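Long-range contact in meso-diaminopimelate dehydrogenase (Clostridium tetani, PDB 3WGY), which catalyses the reversible NADP-dependent oxidative deamination of meso-diaminopimelate, here as an engineered variant crystallised with the 2-oxo acid 4-methyl-2-oxovalerate: residues 3-15 against 23-35. The protein carries 6 engineered substitutions. Residues are numbered along the deposited sequence; the frame is centred on the assembly and turned at random.
Sequences SKIRIGIVGYGNI and IKQNDDMELEAIF
Ile-7 and Ile-9 pack against Ile-23 and Leu-31 on the helix side of two parallel strands, 5-10 and 29-35. CG2 of Ile-7 meets CD1 of Ile-23 at 3.6 Å, while Ile-9 crosses Leu-31 at about a right angle, its CG1 3.7 Å from Leu-31 CD1. Next along this face, Ile-34 crosses the Tyr-12 ring obliquely, its CG2 3.5 Å from Tyr-12 CD1 and its CD1 3.6 Å from Tyr-12 CE1. The backbone ladder alternates partners, from Ile-5 N on Asp-28 O to Gly-11 N on Phe-35 O. A beta bulge at Glu-32 and Ala-33 adds one residue to 29-35: Ile-7 O still accepts Glu-32 N, but Ile-9 N goes to Ala-33 O, and the buried Ala-33 N has no partner. With helix 14-23 between them, the strands form the first beta-alpha-beta unit of a Rossmann-type fold; Gly-11 and Gly-13 belong to a GxGxxG pattern, consistent with dinucleotide binding. At the strand entrance Lys-4, bent at chi2 (-76°), brings NZ back to Asp-27 O, 2.6 Å away. On the other face Arg-6 lays its stem by the Glu-32 carboxylate, but its NE pairs with Asp-64. Arg-289 salt-bridges Asp-28, and Glu-20 bonds the Tyr-12 hydroxyl.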
ATOM      1  N   SER B   3       7.865 -13.264 -26.262  1.00 58.73           N
ATOM      2  CA  SER B   3       8.816 -13.970 -25.353  1.00 58.04           C
ATOM      3  C   SER B   3       8.260 -14.029 -23.931  1.00 57.27           C
ATOM      4  O   SER B   3       8.725 -13.326 -23.033  1.00 58.06           O
ATOM      5  CB  SER B   3      10.165 -13.253 -25.359  1.00 58.83           C
ATOM      6  OG  SER B   3      10.005 -11.880 -25.056  1.00 59.78           O
ATOM      7  N   LYS B   4       7.267 -14.895 -23.748  1.00 55.82           N
ATOM      8  CA  LYS B   4       6.572 -15.096 -22.476  1.00 52.57           C
ATOM      9  C   LYS B   4       7.460 -15.538 -21.317  1.00 50.50           C
ATOM     10  O   LYS B   4       8.516 -16.128 -21.525  1.00 50.74           O
ATOM     11  CB  LYS B   4       5.483 -16.151 -22.668  1.00 53.42           C
ATOM     12  CG  LYS B   4       4.645 -15.969 -23.919  1.00 54.50           C
ATOM     13  CD  LYS B   4       3.653 -14.848 -23.750  1.00 55.46           C
ATOM     14  CE  LYS B   4       3.127 -14.389 -25.092  1.00 55.53           C
ATOM     15  NZ  LYS B   4       2.037 -13.389 -24.943  1.00 56.10           N
ATOM     16  N   ILE B   5       7.011 -15.254 -20.094  1.00 47.15           N
ATOM     17  CA  ILE B   5       7.732 -15.664 -18.888  1.00 44.48           C
ATOM     18  C   ILE B   5       7.273 -17.095 -18.603  1.00 42.25           C
ATOM     19  O   ILE B   5       6.082 -17.347 -18.444  1.00 41.86           O
ATOM     20  CB  ILE B   5       7.388 -14.752 -17.671  1.00 43.31           C
ATOM     21  CG1 ILE B   5       7.912 -13.334 -17.912  1.00 44.24           C
ATOM     22  CG2 ILE B   5       8.024 -15.308 -16.401  1.00 42.26           C
ATOM     23  CD1 ILE B   5       7.661 -12.371 -16.759  1.00 39.70           C
ATOM     24  N   ARG B   6       8.219 -18.027 -18.548  1.00 42.25           N
ATOM     25  CA  ARG B   6       7.906 -19.438 -18.324  1.00 41.08           C
ATOM     26  C   ARG B   6       7.743 -19.784 -16.850  1.00 40.56           C
ATOM     27  O   ARG B   6       8.716 -19.829 -16.098  1.00 37.64           O
ATOM     28  CB  ARG B   6       9.001 -20.310 -18.940  1.00 41.45           C
ATOM     29  CG  ARG B   6       9.135 -20.153 -20.459  1.00 44.17           C
ATOM     30  CD  ARG B   6      10.381 -20.856 -20.977  1.00 43.87           C
ATOM     31  NE  ARG B   6      11.571 -20.305 -20.337  1.00 48.29           N
ATOM     32  CZ  ARG B   6      12.815 -20.684 -20.607  1.00 50.33           C
ATOM     33  NH1 ARG B   6      13.044 -21.622 -21.517  1.00 51.24           N
ATOM     34  NH2 ARG B   6      13.831 -20.125 -19.957  1.00 49.45           N
ATOM     35  N   ILE B   7       6.510 -20.054 -16.445  1.00 38.78           N
ATOM     36  CA  ILE B   7       6.250 -20.367 -15.052  1.00 37.67           C
ATOM     37  C   ILE B   7       6.137 -21.863 -14.792  1.00 37.22           C
ATOM     38  O   ILE B   7       5.700 -22.626 -15.650  1.00 37.52           O
ATOM     39  CB  ILE B   7       4.959 -19.669 -14.556  1.00 36.94           C
ATOM     40  CG1 ILE B   7       5.112 -18.144 -14.649  1.00 33.55           C
ATOM     41  CG2 ILE B   7       4.658 -20.082 -13.120  1.00 38.37           C
ATOM     42  CD1 ILE B   7       6.249 -17.583 -13.841  1.00 32.42           C
ATOM     43  N   GLY B   8       6.551 -22.266 -13.597  1.00 36.52           N
ATOM     44  CA  GLY B   8       6.475 -23.656 -13.201  1.00 36.37           C
ATOM     45  C   GLY B   8       5.792 -23.713 -11.850  1.00 35.86           C
ATOM     46  O   GLY B   8       6.149 -22.959 -10.947  1.00 36.25           O
ATOM     47  N   ILE B   9       4.811 -24.596 -11.709  1.00 34.64           N
ATOM     48  CA  ILE B   9       4.081 -24.725 -10.455  1.00 36.15           C
ATOM     49  C   ILE B   9       4.412 -26.030  -9.741  1.00 36.57           C
ATOM     50  O   ILE B   9       4.336 -27.100 -10.340  1.00 38.29           O
ATOM     51  CB  ILE B   9       2.540 -24.688 -10.692  1.00 33.45           C
ATOM     52  CG1 ILE B   9       2.139 -23.380 -11.376  1.00 34.07           C
ATOM     53  CG2 ILE B   9       1.805 -24.841  -9.365  1.00 33.03           C
ATOM     54  CD1 ILE B   9       0.659 -23.292 -11.705  1.00 32.45           C
ATOM     55  N   VAL B  10       4.780 -25.939  -8.468  1.00 36.46           N
ATOM     56  CA  VAL B  10       5.078 -27.128  -7.678  1.00 35.55           C
ATOM     57  C   VAL B  10       3.954 -27.299  -6.663  1.00 36.07           C
ATOM     58  O   VAL B  10       3.813 -26.490  -5.741  1.00 35.43           O
ATOM     59  CB  VAL B  10       6.396 -26.999  -6.902  1.00 35.33           C
ATOM     60  CG1 VAL B  10       6.624 -28.257  -6.082  1.00 37.37           C
ATOM     61  CG2 VAL B  10       7.558 -26.774  -7.859  1.00 37.26           C
ATOM     62  N   GLY B  11       3.158 -28.351  -6.835  1.00 35.00           N
ATOM     63  CA  GLY B  11       2.051 -28.593  -5.929  1.00 36.08           C
ATOM     64  C   GLY B  11       0.749 -28.231  -6.611  1.00 36.79           C
ATOM     65  O   GLY B  11       0.593 -27.126  -7.125  1.00 35.25           O
ATOM     66  N   TYR B  12      -0.203 -29.152  -6.615  1.00 36.52           N
ATOM     67  CA  TYR B  12      -1.462 -28.877  -7.280  1.00 38.54           C
ATOM     68  C   TYR B  12      -2.659 -28.897  -6.333  1.00 38.55           C
ATOM     69  O   TYR B  12      -3.671 -29.529  -6.614  1.00 39.63           O
ATOM     70  CB  TYR B  12      -1.647 -29.870  -8.428  1.00 38.40           C
ATOM     71  CG  TYR B  12      -2.565 -29.403  -9.533  1.00 40.28           C
ATOM     72  CD1 TYR B  12      -2.515 -28.092 -10.009  1.00 39.58           C
ATOM     73  CD2 TYR B  12      -3.440 -30.295 -10.151  1.00 41.83           C
ATOM     74  CE1 TYR B  12      -3.317 -27.684 -11.082  1.00 39.13           C
ATOM     75  CE2 TYR B  12      -4.240 -29.900 -11.212  1.00 40.34           C
ATOM     76  CZ  TYR B  12      -4.175 -28.598 -11.674  1.00 40.14           C
ATOM     77  OH  TYR B  12      -4.980 -28.229 -12.725  1.00 41.17           O
ATOM     78  N   GLY B  13      -2.514 -28.203  -5.205  1.00 40.23           N
ATOM     79  CA  GLY B  13      -3.581 -28.093  -4.229  1.00 39.54           C
ATOM     80  C   GLY B  13      -4.401 -26.865  -4.581  1.00 41.53           C
ATOM     81  O   GLY B  13      -4.457 -26.477  -5.752  1.00 42.77           O
ATOM     82  N   ASN B  14      -5.036 -26.240  -3.593  1.00 41.21           N
ATOM     83  CA  ASN B  14      -5.845 -25.054  -3.878  1.00 41.16           C
ATOM     84  C   ASN B  14      -5.017 -23.885  -4.379  1.00 37.10           C
ATOM     85  O   ASN B  14      -5.475 -23.112  -5.214  1.00 38.08           O
ATOM     86  CB  ASN B  14      -6.648 -24.611  -2.650  1.00 43.70           C
ATOM     87  CG  ASN B  14      -7.909 -25.432  -2.451  1.00 49.19           C
ATOM     88  OD1 ASN B  14      -8.390 -26.090  -3.378  1.00 52.50           O
ATOM     89  ND2 ASN B  14      -8.463 -25.383  -1.242  1.00 49.30           N
ATOM     90  N   ILE B  15      -3.797 -23.747  -3.882  1.00 35.36           N
ATOM     91  CA  ILE B  15      -2.962 -22.637  -4.330  1.00 35.34           C
ATOM     92  C   ILE B  15      -2.375 -22.917  -5.715  1.00 34.54           C
ATOM     93  O   ILE B  15      -2.351 -22.035  -6.580  1.00 33.90           O
ATOM     94  CB  ILE B  15      -1.851 -22.340  -3.313  1.00 35.30           C
ATOM     95  CG1 ILE B  15      -2.486 -22.016  -1.954  1.00 37.32           C
ATOM     96  CG2 ILE B  15      -1.003 -21.144  -3.789  1.00 36.99           C
ATOM     97  CD1 ILE B  15      -1.498 -21.663  -0.876  1.00 35.65           C
ATOM     98  N   ILE B  23      -2.452 -17.322 -13.962  1.00 41.71           N
ATOM     99  CA  ILE B  23      -1.544 -17.201 -15.086  1.00 42.54           C
ATOM    100  C   ILE B  23      -2.321 -16.949 -16.374  1.00 44.42           C
ATOM    101  O   ILE B  23      -1.783 -16.383 -17.319  1.00 47.07           O
ATOM    102  CB  ILE B  23      -0.660 -18.459 -15.229  1.00 42.29           C
ATOM    103  CG1 ILE B  23       0.333 -18.525 -14.067  1.00 41.34           C
ATOM    104  CG2 ILE B  23       0.107 -18.417 -16.536  1.00 42.77           C
ATOM    105  CD1 ILE B  23       1.195 -19.757 -14.069  1.00 40.35           C
ATOM    106  N   LYS B  24      -3.588 -17.349 -16.402  1.00 45.74           N
ATOM    107  CA  LYS B  24      -4.429 -17.138 -17.581  1.00 46.49           C
ATOM    108  C   LYS B  24      -4.810 -15.664 -17.722  1.00 46.96           C
ATOM    109  O   LYS B  24      -5.150 -15.207 -18.819  1.00 44.72           O
ATOM    110  CB  LYS B  24      -5.704 -17.985 -17.495  1.00 47.47           C
ATOM    111  CG  LYS B  24      -5.469 -19.495 -17.503  1.00 48.02           C
ATOM    112  CD  LYS B  24      -6.786 -20.242 -17.329  1.00 49.62           C
ATOM    113  CE  LYS B  24      -6.582 -21.749 -17.345  1.00 50.93           C
ATOM    114  NZ  LYS B  24      -6.071 -22.229 -18.662  1.00 50.34           N
ATOM    115  N   GLN B  25      -4.759 -14.931 -16.608  1.00 45.58           N
ATOM    116  CA  GLN B  25      -5.080 -13.503 -16.599  1.00 45.29           C
ATOM    117  C   GLN B  25      -3.840 -12.665 -16.920  1.00 45.35           C
ATOM    118  O   GLN B  25      -3.894 -11.439 -16.890  1.00 46.64           O
ATOM    119  CB  GLN B  25      -5.619 -13.068 -15.225  1.00 44.45           C
ATOM    120  CG  GLN B  25      -6.861 -13.801 -14.749  1.00 44.03           C
ATOM    121  CD  GLN B  25      -7.472 -13.174 -13.502  1.00 46.81           C
ATOM    122  OE1 GLN B  25      -6.771 -12.864 -12.533  1.00 45.89           O
ATOM    123  NE2 GLN B  25      -8.791 -12.994 -13.518  1.00 43.55           N
ATOM    124  N   ASN B  26      -2.728 -13.329 -17.228  1.00 45.48           N
ATOM    125  CA  ASN B  26      -1.481 -12.631 -17.524  1.00 45.13           C
ATOM    126  C   ASN B  26      -0.887 -12.990 -18.884  1.00 46.44           C
ATOM    127  O   ASN B  26      -0.103 -13.933 -19.012  1.00 46.85           O
ATOM    128  CB  ASN B  26      -0.473 -12.918 -16.415  1.00 43.17           C
ATOM    129  CG  ASN B  26      -0.920 -12.367 -15.069  1.00 43.72           C
ATOM    130  OD1 ASN B  26      -0.539 -11.264 -14.675  1.00 42.34           O
ATOM    131  ND2 ASN B  26      -1.747 -13.127 -14.369  1.00 41.98           N
ATOM    132  N   ASP B  27      -1.257 -12.209 -19.890  1.00 46.92           N
ATOM    133  CA  ASP B  27      -0.798 -12.412 -21.258  1.00 46.92           C
ATOM    134  C   ASP B  27       0.711 -12.550 -21.463  1.00 44.05           C
ATOM    135  O   ASP B  27       1.141 -13.117 -22.464  1.00 44.78           O
ATOM    136  CB  ASP B  27      -1.326 -11.284 -22.150  1.00 50.19           C
ATOM    137  CG  ASP B  27      -2.831 -11.347 -22.339  1.00 53.84           C
ATOM    138  OD1 ASP B  27      -3.316 -12.365 -22.881  1.00 56.85           O
ATOM    139  OD2 ASP B  27      -3.530 -10.387 -21.944  1.00 54.88           O
ATOM    140  N   ASP B  28       1.521 -12.042 -20.543  1.00 40.73           N
ATOM    141  CA  ASP B  28       2.970 -12.152 -20.708  1.00 38.98           C
ATOM    142  C   ASP B  28       3.565 -13.404 -20.061  1.00 39.35           C
ATOM    143  O   ASP B  28       4.788 -13.587 -20.040  1.00 38.76           O
ATOM    144  CB  ASP B  28       3.655 -10.901 -20.165  1.00 38.22           C
ATOM    145  CG  ASP B  28       3.547 -10.774 -18.659  1.00 39.14           C
ATOM    146  OD1 ASP B  28       2.519 -11.199 -18.094  1.00 35.12           O
ATOM    147  OD2 ASP B  28       4.492 -10.226 -18.050  1.00 40.96           O
ATOM    148  N   MET B  29       2.703 -14.272 -19.545  1.00 39.47           N
ATOM    149  CA  MET B  29       3.166 -15.502 -18.905  1.00 39.79           C
ATOM    150  C   MET B  29       2.627 -16.759 -19.564  1.00 39.09           C
ATOM    151  O   MET B  29       1.584 -16.743 -20.225  1.00 37.10           O
ATOM    152  CB  MET B  29       2.764 -15.527 -17.436  1.00 37.56           C
ATOM    153  CG  MET B  29       3.493 -14.533 -16.582  1.00 37.27           C
ATOM    154  SD  MET B  29       2.846 -14.606 -14.906  1.00 41.43           S
ATOM    155  CE  MET B  29       3.539 -13.097 -14.221  1.00 30.29           C
ATOM    156  N   GLU B  30       3.342 -17.855 -19.354  1.00 38.65           N
ATOM    157  CA  GLU B  30       2.953 -19.137 -19.910  1.00 41.88           C
ATOM    158  C   GLU B  30       3.264 -20.209 -18.878  1.00 41.67           C
ATOM    159  O   GLU B  30       4.334 -20.204 -18.276  1.00 39.90           O
ATOM    160  CB  GLU B  30       3.743 -19.394 -21.185  1.00 45.49           C
ATOM    161  CG  GLU B  30       3.013 -20.206 -22.219  1.00 52.96           C
ATOM    162  CD  GLU B  30       3.620 -20.030 -23.590  1.00 56.47           C
ATOM    163  OE1 GLU B  30       4.777 -20.468 -23.791  1.00 57.69           O
ATOM    164  OE2 GLU B  30       2.942 -19.437 -24.459  1.00 59.18           O
ATOM    165  N   LEU B  31       2.314 -21.107 -18.649  1.00 41.82           N
ATOM    166  CA  LEU B  31       2.523 -22.186 -17.697  1.00 42.90           C
ATOM    167  C   LEU B  31       3.245 -23.296 -18.446  1.00 43.31           C
ATOM    168  O   LEU B  31       2.758 -23.778 -19.461  1.00 42.31           O
ATOM    169  CB  LEU B  31       1.186 -22.704 -17.164  1.00 42.85           C
ATOM    170  CG  LEU B  31       1.279 -23.843 -16.143  1.00 41.51           C
ATOM    171  CD1 LEU B  31       2.251 -23.475 -15.024  1.00 41.66           C
ATOM    172  CD2 LEU B  31      -0.110 -24.127 -15.580  1.00 41.47           C
ATOM    173  N   GLU B  32       4.413 -23.685 -17.953  1.00 44.33           N
ATOM    174  CA  GLU B  32       5.192 -24.731 -18.596  1.00 43.55           C
ATOM    175  C   GLU B  32       4.838 -26.099 -18.041  1.00 42.19           C
ATOM    176  O   GLU B  32       4.593 -27.040 -18.793  1.00 41.47           O
ATOM    177  CB  GLU B  32       6.685 -24.460 -18.408  1.00 46.77           C
ATOM    178  CG  GLU B  32       7.465 -24.309 -19.716  1.00 52.22           C
ATOM    179  CD  GLU B  32       6.748 -23.440 -20.738  1.00 54.04           C
ATOM    180  OE1 GLU B  32       5.774 -23.922 -21.356  1.00 55.95           O
ATOM    181  OE2 GLU B  32       7.155 -22.273 -20.921  1.00 56.10           O
ATOM    182  N   ALA B  33       4.799 -26.209 -16.720  1.00 40.40           N
ATOM    183  CA  ALA B  33       4.479 -27.479 -16.095  1.00 38.61           C
ATOM    184  C   ALA B  33       3.991 -27.338 -14.667  1.00 37.42           C
ATOM    185  O   ALA B  33       4.281 -26.363 -13.977  1.00 35.67           O
ATOM    186  CB  ALA B  33       5.702 -28.393 -16.128  1.00 38.89           C
ATOM    187  N   ILE B  34       3.224 -28.333 -14.246  1.00 36.78           N
ATOM    188  CA  ILE B  34       2.702 -28.398 -12.900  1.00 37.04           C
ATOM    189  C   ILE B  34       3.269 -29.704 -12.372  1.00 36.34           C
ATOM    190  O   ILE B  34       2.948 -30.779 -12.874  1.00 36.69           O
ATOM    191  CB  ILE B  34       1.172 -28.451 -12.898  1.00 35.03           C
ATOM    192  CG1 ILE B  34       0.609 -27.179 -13.525  1.00 36.66           C
ATOM    193  CG2 ILE B  34       0.655 -28.581 -11.478  1.00 35.25           C
ATOM    194  CD1 ILE B  34      -0.884 -27.255 -13.768  1.00 34.57           C
ATOM    195  N   PHE B  35       4.136 -29.601 -11.376  1.00 36.71           N
ATOM    196  CA  PHE B  35       4.764 -30.772 -10.797  1.00 36.90           C
ATOM    197  C   PHE B  35       3.972 -31.302  -9.613  1.00 38.30           C
ATOM    198  O   PHE B  35       3.626 -30.554  -8.702  1.00 39.61           O
ATOM    199  CB  PHE B  35       6.196 -30.413 -10.406  1.00 36.73           C
ATOM    200  CG  PHE B  35       7.018 -29.942 -11.576  1.00 39.75           C
ATOM    201  CD1 PHE B  35       7.462 -30.847 -12.539  1.00 40.22           C
ATOM    202  CD2 PHE B  35       7.252 -28.590 -11.779  1.00 39.16           C
ATOM    203  CE1 PHE B  35       8.117 -30.409 -13.690  1.00 40.07           C
ATOM    204  CE2 PHE B  35       7.907 -28.141 -12.929  1.00 40.12           C
ATOM    205  CZ  PHE B  35       8.338 -29.055 -13.886  1.00 40.87           C
TER